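Local structure of uncharacterized protein (Legionella longbeachae NSW150, 4JZA) at residues P728-I733 and E772-V777; Y778-S783 and E803-L808. The protein probably removes the 3-phosphate from phosphatidylinositol 3-phosphate, as a bacterial phosphoinositide phosphatase that may act on host lipids. One frame throughout, in Å; residues are numbered along the deposited sequence.

How the contacts relate
Both contacts lie in the C-terminal helical part of the chain and share helix 772-782. Coming from the N terminus, the chain first lays down helix 676-702, which packs against both contacts. Contact 1 then closes a loop of 38 intervening residues, bringing the start of helix 731-740 against the first half of helix 772-782. Contact 2 follows in series, its 19-residue loop bringing residues 803-808 of helix 794-817 back antiparallel to 778-782; the two loops neither nest nor cross. Their centres are 11 Å apart, and they meet directly: Ser776 OG lies 2.7 Å from Glu804 OE1, a probable hydrogen bond.

Contact 1. Residues P728-I733 and E772-V777; sequences PTPDGI and EATNSV
Ile733 and Val777 meet inside a bundle of helices, where the start of helix 731-740 comes up against the first half of helix 772-782 in the C-terminal domain of this phosphoinositide phosphatase. The interface is small, burying 136 Å² over both sides, and its direct contacts are apolar or of van der Waals kind. The nearest backbone approach, 7.7 Å between Ile733 CA and Thr774 CA, leaves room for side chains between the two backbones.

The more enclosed part is the hydrocarbon meeting of Ile733 with Val777, both buried. Ile733 places CG1 opposite its own carbonyl carbon (chi1 -59°), and the branch carries CD1 across to the other helix. Val777 answers with CG1, the methyl opposite its backbone N (chi1 168°), a rotation that turns this methyl to the isoleucine. Walls from elsewhere complete this part: Phe708 packs on Ile733 and Thr774, Ile702 on Ile733, and Leu698 and Leu701 on Val777.

Toward the start of 728-733 the contact becomes more accessible. Pro730, partly exposed, occupies the N-cap position of its helix and turns its ring toward Thr774, the two side chains meeting at a slant; CG is the ring atom that approaches the threonine hydroxyl. Thr774 is itself buried and joins the two parts, since its OG1 borders Ile733 CG1 at 4.4 Å as well as the proline. The contrast is therefore one of exposure rather than of closeness, for the separations are much alike: Ile733 CD1 lies 4.2 Å from Val777 CG1, while Pro730 CG stands 4.0 Å from the hydroxyl oxygen Thr774 OG1.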
ATOM      1  N   PRO A 728      23.828  16.777  48.268  1.00 62.51           N
ATOM      2  CA  PRO A 728      22.518  16.961  48.912  1.00 56.76           C
ATOM      3  C   PRO A 728      21.313  16.976  47.930  1.00 52.27           C
ATOM      4  O   PRO A 728      20.320  16.275  48.151  1.00 51.40           O
ATOM      5  CB  PRO A 728      22.677  18.315  49.637  1.00 57.79           C
ATOM      6  CG  PRO A 728      23.719  19.055  48.851  1.00 58.16           C
ATOM      7  CD  PRO A 728      24.663  18.003  48.329  1.00 60.29           C
ATOM      8  N   THR A 729      21.386  17.761  46.861  1.00 46.60           N
ATOM      9  CA  THR A 729      20.226  17.934  46.008  1.00 44.46           C
ATOM     10  C   THR A 729      20.169  16.840  44.943  1.00 42.81           C
ATOM     11  O   THR A 729      21.132  16.623  44.261  1.00 46.64           O
ATOM     12  CB  THR A 729      20.264  19.294  45.295  1.00 45.08           C
ATOM     13  OG1 THR A 729      20.471  20.359  46.233  1.00 45.24           O
ATOM     14  CG2 THR A 729      18.961  19.557  44.604  1.00 45.42           C
ATOM     15  N   PRO A 730      19.033  16.164  44.769  1.00 40.93           N
ATOM     16  CA  PRO A 730      18.909  15.227  43.648  1.00 40.05           C
ATOM     17  C   PRO A 730      19.150  15.873  42.279  1.00 43.13           C
ATOM     18  O   PRO A 730      18.748  17.034  42.040  1.00 47.55           O
ATOM     19  CB  PRO A 730      17.452  14.739  43.724  1.00 39.73           C
ATOM     20  CG  PRO A 730      16.877  15.255  44.982  1.00 39.86           C
ATOM     21  CD  PRO A 730      17.782  16.331  45.527  1.00 41.49           C
ATOM     22  N   ASP A 731      19.792  15.138  41.378  1.00 43.25           N
ATOM     23  CA  ASP A 731      20.255  15.701  40.122  1.00 43.10           C
ATOM     24  C   ASP A 731      19.123  16.245  39.260  1.00 41.78           C
ATOM     25  O   ASP A 731      19.297  17.309  38.613  1.00 42.60           O
ATOM     26  CB  ASP A 731      21.074  14.671  39.331  1.00 46.09           C
ATOM     27  CG  ASP A 731      21.971  15.321  38.238  1.00 50.79           C
ATOM     28  OD1 ASP A 731      22.951  16.059  38.624  1.00 51.28           O
ATOM     29  OD2 ASP A 731      21.692  15.063  37.021  1.00 48.28           O
ATOM     30  N   GLY A 732      17.983  15.540  39.257  1.00 36.88           N
ATOM     31  CA  GLY A 732      16.781  16.017  38.578  1.00 35.33           C
ATOM     32  C   GLY A 732      16.339  17.413  38.980  1.00 35.17           C
ATOM     33  O   GLY A 732      16.017  18.256  38.136  1.00 32.44           O
ATOM     34  N   ILE A 733      16.393  17.676  40.269  1.00 36.62           N
ATOM     35  CA  ILE A 733      16.065  18.965  40.778  1.00 40.65           C
ATOM     36  C   ILE A 733      17.109  20.006  40.388  1.00 43.80           C
ATOM     37  O   ILE A 733      16.732  21.134  40.042  1.00 43.41           O
ATOM     38  CB  ILE A 733      15.933  18.914  42.292  1.00 43.12           C
ATOM     39  CG1 ILE A 733      14.852  17.935  42.731  1.00 42.82           C
ATOM     40  CG2 ILE A 733      15.635  20.299  42.850  1.00 45.70           C
ATOM     41  CD1 ILE A 733      13.455  18.302  42.284  1.00 45.31           C
ATOM     42  N   GLU A 772       9.265  14.771  50.819  1.00 43.08           N
ATOM     43  CA  GLU A 772       7.925  15.090  50.426  1.00 43.85           C
ATOM     44  C   GLU A 772       7.908  15.977  49.162  1.00 43.76           C
ATOM     45  O   GLU A 772       7.150  15.717  48.206  1.00 42.90           O
ATOM     46  CB  GLU A 772       7.246  15.800  51.577  1.00 47.32           C
ATOM     47  CG  GLU A 772       5.718  15.784  51.545  1.00 54.66           C
ATOM     48  CD  GLU A 772       5.086  16.702  52.614  1.00 60.74           C
ATOM     49  OE1 GLU A 772       3.847  16.866  52.632  1.00 56.14           O
ATOM     50  OE2 GLU A 772       5.833  17.294  53.428  1.00 64.89           O
ATOM     51  N   ALA A 773       8.747  17.004  49.134  1.00 40.19           N
ATOM     52  CA  ALA A 773       8.719  17.939  48.023  1.00 38.93           C
ATOM     53  C   ALA A 773       9.234  17.337  46.726  1.00 39.71           C
ATOM     54  O   ALA A 773       8.615  17.495  45.663  1.00 40.86           O
ATOM     55  CB  ALA A 773       9.497  19.175  48.374  1.00 40.05           C
ATOM     56  N   THR A 774      10.369  16.655  46.788  1.00 40.54           N
ATOM     57  CA  THR A 774      10.879  15.921  45.618  1.00 38.98           C
ATOM     58  C   THR A 774       9.831  14.981  45.042  1.00 36.74           C
ATOM     59  O   THR A 774       9.584  14.989  43.822  1.00 36.57           O
ATOM     60  CB  THR A 774      12.132  15.110  45.970  1.00 40.98           C
ATOM     61  OG1 THR A 774      13.189  16.002  46.373  1.00 42.62           O
ATOM     62  CG2 THR A 774      12.587  14.303  44.778  1.00 40.88           C
ATOM     63  N   ASN A 775       9.157  14.226  45.891  1.00 35.57           N
ATOM     64  CA  ASN A 775       8.030  13.392  45.382  1.00 36.25           C
ATOM     65  C   ASN A 775       6.859  14.154  44.812  1.00 35.95           C
ATOM     66  O   ASN A 775       6.172  13.640  43.930  1.00 37.30           O
ATOM     67  CB  ASN A 775       7.432  12.494  46.451  1.00 37.39           C
ATOM     68  CG  ASN A 775       8.294  11.312  46.786  1.00 39.18           C
ATOM     69  OD1 ASN A 775       9.196  10.888  46.040  1.00 42.57           O
ATOM     70  ND2 ASN A 775       8.083  10.826  47.953  1.00 40.77           N
ATOM     71  N   SER A 776       6.574  15.342  45.330  1.00 35.43           N
ATOM     72  CA  SER A 776       5.490  16.116  44.765  1.00 36.19           C
ATOM     73  C   SER A 776       5.918  16.690  43.415  1.00 38.18           C
ATOM     74  O   SER A 776       5.143  16.655  42.444  1.00 38.26           O
ATOM     75  CB  SER A 776       5.062  17.208  45.717  1.00 37.42           C
ATOM     76  OG  SER A 776       4.180  18.061  45.091  1.00 38.20           O
ATOM     77  N   VAL A 777       7.158  17.174  43.300  1.00 36.97           N
ATOM     78  CA  VAL A 777       7.593  17.695  42.008  1.00 36.26           C
ATOM     79  C   VAL A 777       7.610  16.592  40.911  1.00 37.25           C
ATOM     80  O   VAL A 777       6.991  16.728  39.864  1.00 37.71           O
ATOM     81  CB  VAL A 777       8.944  18.397  42.148  1.00 35.72           C
ATOM     82  CG1 VAL A 777       9.567  18.698  40.794  1.00 35.72           C
ATOM     83  CG2 VAL A 777       8.741  19.710  42.894  1.00 37.26           C
TER

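Contact 2. Residues Y778-S783 and E803-L808; sequences YGRLRS and EEWTKL
Helices 778-782 and 803-808 run nearly antiparallel, at 161° between their N-to-C directions, with axes 11.7 Å apart at closest approach. Such a wide spacing is bridged by long side chains, and Arg780 with Glu804 supplies the polar half. The arginine bends at chi2 (-71°) and presents its guanidinium side-on: NE reaches Glu804 OE1 at 2.9 Å and NH2 reaches Glu804 OE2 at 2.7 Å, so two nitrogens hold the two carboxylate oxygens separately. The groups are far from coplanar, their planes being 68° apart. Accordingly both nitrogens approach from above the carboxylate plane, while OE1 lies close to the guanidinium plane and OE2 is tilted from it. The further tie of OE1 to Ser776 may limit rotation of the carboxylate.

Beside this ion pair lies the apolar half. Trp805 reaches between the helices, and its CH2 meets Leu781 CG at 3.8 Å, Leu781 CG lying at the ring edge, in its plane, as the two side chains cross at about a right angle. Arg780 contributes its aliphatic base, CB standing 4.0 Å from Trp805 CZ2, so one residue serves both halves. The indole is buried, with Ala697, Leu698 and Leu701 of helix 676-702 packed on it, and its NE1 makes a weak hydrogen bond to Ser776 O. Leu781 also packs on Ile756, Leu757 and Val760 of helix 748-761. A partly exposed, side-on salt bridge and a buried Trp-Leu contact thus join an antiparallel helix pair of the C-terminal alpha-helical bundle.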
ATOM      1  N   TYR A 778       8.317  15.506  41.173  1.00 36.05           N
ATOM      2  CA  TYR A 778       8.435  14.405  40.228  1.00 34.22           C
ATOM      3  C   TYR A 778       7.112  13.711  39.986  1.00 34.03           C
ATOM      4  O   TYR A 778       6.706  13.451  38.831  1.00 33.17           O
ATOM      5  CB  TYR A 778       9.435  13.352  40.733  1.00 33.31           C
ATOM      6  CG  TYR A 778      10.905  13.746  40.744  1.00 34.17           C
ATOM      7  CD1 TYR A 778      11.341  14.990  40.295  1.00 34.73           C
ATOM      8  CD2 TYR A 778      11.876  12.846  41.211  1.00 34.59           C
ATOM      9  CE1 TYR A 778      12.683  15.321  40.316  1.00 35.58           C
ATOM     10  CE2 TYR A 778      13.220  13.163  41.208  1.00 34.98           C
ATOM     11  CZ  TYR A 778      13.623  14.403  40.776  1.00 34.92           C
ATOM     12  OH  TYR A 778      14.962  14.727  40.777  1.00 31.70           O
ATOM     13  N   GLY A 779       6.429  13.391  41.075  1.00 35.58           N
ATOM     14  CA  GLY A 779       5.150  12.668  40.985  1.00 34.13           C
ATOM     15  C   GLY A 779       4.055  13.383  40.219  1.00 32.43           C
ATOM     16  O   GLY A 779       3.359  12.816  39.415  1.00 31.10           O
ATOM     17  N   ARG A 780       3.878  14.656  40.485  1.00 35.29           N
ATOM     18  CA  ARG A 780       2.811  15.403  39.808  1.00 35.58           C
ATOM     19  C   ARG A 780       3.115  15.646  38.356  1.00 35.81           C
ATOM     20  O   ARG A 780       2.231  15.457  37.505  1.00 35.80           O
ATOM     21  CB  ARG A 780       2.583  16.763  40.466  1.00 35.82           C
ATOM     22  CG  ARG A 780       2.064  16.658  41.871  1.00 35.94           C
ATOM     23  CD  ARG A 780       0.648  16.184  41.890  1.00 36.41           C
ATOM     24  NE  ARG A 780       0.204  16.019  43.256  1.00 37.59           N
ATOM     25  CZ  ARG A 780      -1.029  15.687  43.621  1.00 37.03           C
ATOM     26  NH1 ARG A 780      -1.946  15.482  42.738  1.00 38.72           N
ATOM     27  NH2 ARG A 780      -1.360  15.625  44.885  1.00 38.30           N
ATOM     28  N   LEU A 781       4.337  16.124  38.082  1.00 35.27           N
ATOM     29  CA  LEU A 781       4.764  16.321  36.724  1.00 34.12           C
ATOM     30  C   LEU A 781       4.661  15.005  35.978  1.00 35.64           C
ATOM     31  O   LEU A 781       4.196  14.969  34.849  1.00 36.30           O
ATOM     32  CB  LEU A 781       6.168  16.869  36.669  1.00 34.71           C
ATOM     33  CG  LEU A 781       6.146  18.379  36.914  1.00 36.28           C
ATOM     34  CD1 LEU A 781       7.532  18.932  37.188  1.00 37.14           C
ATOM     35  CD2 LEU A 781       5.556  19.118  35.738  1.00 35.53           C
ATOM     36  N   ARG A 782       5.062  13.899  36.584  1.00 35.78           N
ATOM     37  CA  ARG A 782       4.995  12.659  35.839  1.00 36.85           C
ATOM     38  C   ARG A 782       3.547  12.287  35.582  1.00 36.80           C
ATOM     39  O   ARG A 782       3.208  11.641  34.580  1.00 37.04           O
ATOM     40  CB  ARG A 782       5.771  11.559  36.538  1.00 39.97           C
ATOM     41  CG  ARG A 782       5.742  10.166  35.908  1.00 39.38           C
ATOM     42  CD  ARG A 782       6.283   9.115  36.920  1.00 41.54           C
ATOM     43  NE  ARG A 782       7.715   9.015  36.709  1.00 46.04           N
ATOM     44  CZ  ARG A 782       8.682   9.230  37.595  1.00 56.07           C
ATOM     45  NH1 ARG A 782       8.485   9.465  38.917  1.00 63.92           N
ATOM     46  NH2 ARG A 782       9.902   9.140  37.139  1.00 57.31           N
ATOM     47  N   SER A 783       2.655  12.740  36.436  1.00 41.57           N
ATOM     48  CA  SER A 783       1.223  12.428  36.229  1.00 43.16           C
ATOM     49  C   SER A 783       0.654  12.995  34.914  1.00 41.53           C
ATOM     50  O   SER A 783      -0.366  12.520  34.457  1.00 43.66           O
ATOM     51  CB  SER A 783       0.364  12.832  37.432  1.00 42.47           C
ATOM     52  OG  SER A 783      -0.196  14.138  37.319  1.00 43.30           O
ATOM     53  N   GLU A 803      -1.904  23.694  43.936  1.00 40.76           N
ATOM     54  CA  GLU A 803      -2.290  23.830  45.331  1.00 44.36           C
ATOM     55  C   GLU A 803      -1.287  23.150  46.202  1.00 42.81           C
ATOM     56  O   GLU A 803      -0.827  23.721  47.213  1.00 43.47           O
ATOM     57  CB  GLU A 803      -3.709  23.324  45.615  1.00 51.72           C
ATOM     58  CG  GLU A 803      -4.669  24.470  45.931  1.00 65.65           C
ATOM     59  CD  GLU A 803      -6.150  24.113  45.721  1.00 84.73           C
ATOM     60  OE1 GLU A 803      -6.461  22.938  45.386  1.00 85.18           O
ATOM     61  OE2 GLU A 803      -7.015  25.014  45.922  1.00 99.06           O
ATOM     62  N   GLU A 804      -0.912  21.940  45.792  1.00 40.42           N
ATOM     63  CA  GLU A 804      -0.006  21.166  46.573  1.00 38.09           C
ATOM     64  C   GLU A 804       1.357  21.843  46.622  1.00 37.95           C
ATOM     65  O   GLU A 804       1.947  21.980  47.697  1.00 37.20           O
ATOM     66  CB  GLU A 804       0.093  19.781  46.022  1.00 38.59           C
ATOM     67  CG  GLU A 804       1.223  18.963  46.608  1.00 40.68           C
ATOM     68  CD  GLU A 804       1.040  17.501  46.287  1.00 45.42           C
ATOM     69  OE1 GLU A 804       1.855  16.861  45.532  1.00 45.64           O
ATOM     70  OE2 GLU A 804       0.009  16.990  46.774  1.00 46.41           O
ATOM     71  N   TRP A 805       1.855  22.321  45.490  1.00 37.80           N
ATOM     72  CA  TRP A 805       3.167  22.974  45.520  1.00 39.98           C
ATOM     73  C   TRP A 805       3.113  24.283  46.264  1.00 41.81           C
ATOM     74  O   TRP A 805       4.052  24.620  46.954  1.00 45.00           O
ATOM     75  CB  TRP A 805       3.728  23.214  44.122  1.00 39.52           C
ATOM     76  CG  TRP A 805       4.064  21.953  43.368  1.00 36.63           C
ATOM     77  CD1 TRP A 805       4.216  20.708  43.872  1.00 35.02           C
ATOM     78  CD2 TRP A 805       4.291  21.852  41.971  1.00 34.48           C
ATOM     79  NE1 TRP A 805       4.510  19.823  42.869  1.00 33.50           N
ATOM     80  CE2 TRP A 805       4.567  20.510  41.687  1.00 34.01           C
ATOM     81  CE3 TRP A 805       4.305  22.770  40.938  1.00 34.83           C
ATOM     82  CZ2 TRP A 805       4.843  20.068  40.411  1.00 33.03           C
ATOM     83  CZ3 TRP A 805       4.593  22.322  39.682  1.00 35.78           C
ATOM     84  CH2 TRP A 805       4.858  20.978  39.432  1.00 33.61           C
ATOM     85  N   THR A 806       2.020  25.021  46.130  1.00 42.74           N
ATOM     86  CA  THR A 806       1.925  26.293  46.809  1.00 44.01           C
ATOM     87  C   THR A 806       1.967  26.076  48.319  1.00 43.82           C
ATOM     88  O   THR A 806       2.630  26.809  49.011  1.00 43.01           O
ATOM     89  CB  THR A 806       0.692  27.068  46.341  1.00 44.34           C
ATOM     90  OG1 THR A 806       0.851  27.415  44.949  1.00 45.22           O
ATOM     91  CG2 THR A 806       0.550  28.313  47.114  1.00 45.65           C
ATOM     92  N   LYS A 807       1.295  25.050  48.814  1.00 45.06           N
ATOM     93  CA  LYS A 807       1.327  24.741  50.236  1.00 49.62           C
ATOM     94  C   LYS A 807       2.735  24.408  50.757  1.00 49.21           C
ATOM     95  O   LYS A 807       3.221  25.001  51.740  1.00 46.73           O
ATOM     96  CB  LYS A 807       0.436  23.567  50.520  1.00 57.90           C
ATOM     97  CG  LYS A 807      -0.613  23.875  51.555  1.00 70.29           C
ATOM     98  CD  LYS A 807      -2.010  23.732  50.921  1.00 91.20           C
ATOM     99  CE  LYS A 807      -3.144  23.945  51.925  1.00 99.43           C
ATOM    100  NZ  LYS A 807      -4.163  22.857  51.825  1.00106.67           N
ATOM    101  N   LEU A 808       3.400  23.469  50.094  1.00 46.36           N
ATOM    102  CA  LEU A 808       4.805  23.188  50.384  1.00 44.39           C
ATOM    103  C   LEU A 808       5.652  24.440  50.408  1.00 42.80           C
ATOM    104  O   LEU A 808       6.452  24.580  51.284  1.00 43.35           O
ATOM    105  CB  LEU A 808       5.385  22.200  49.388  1.00 44.57           C
ATOM    106  CG  LEU A 808       4.773  20.792  49.520  1.00 47.98           C
ATOM    107  CD1 LEU A 808       5.062  19.932  48.284  1.00 48.52           C
ATOM    108  CD2 LEU A 808       5.236  20.099  50.787  1.00 48.93           C
TER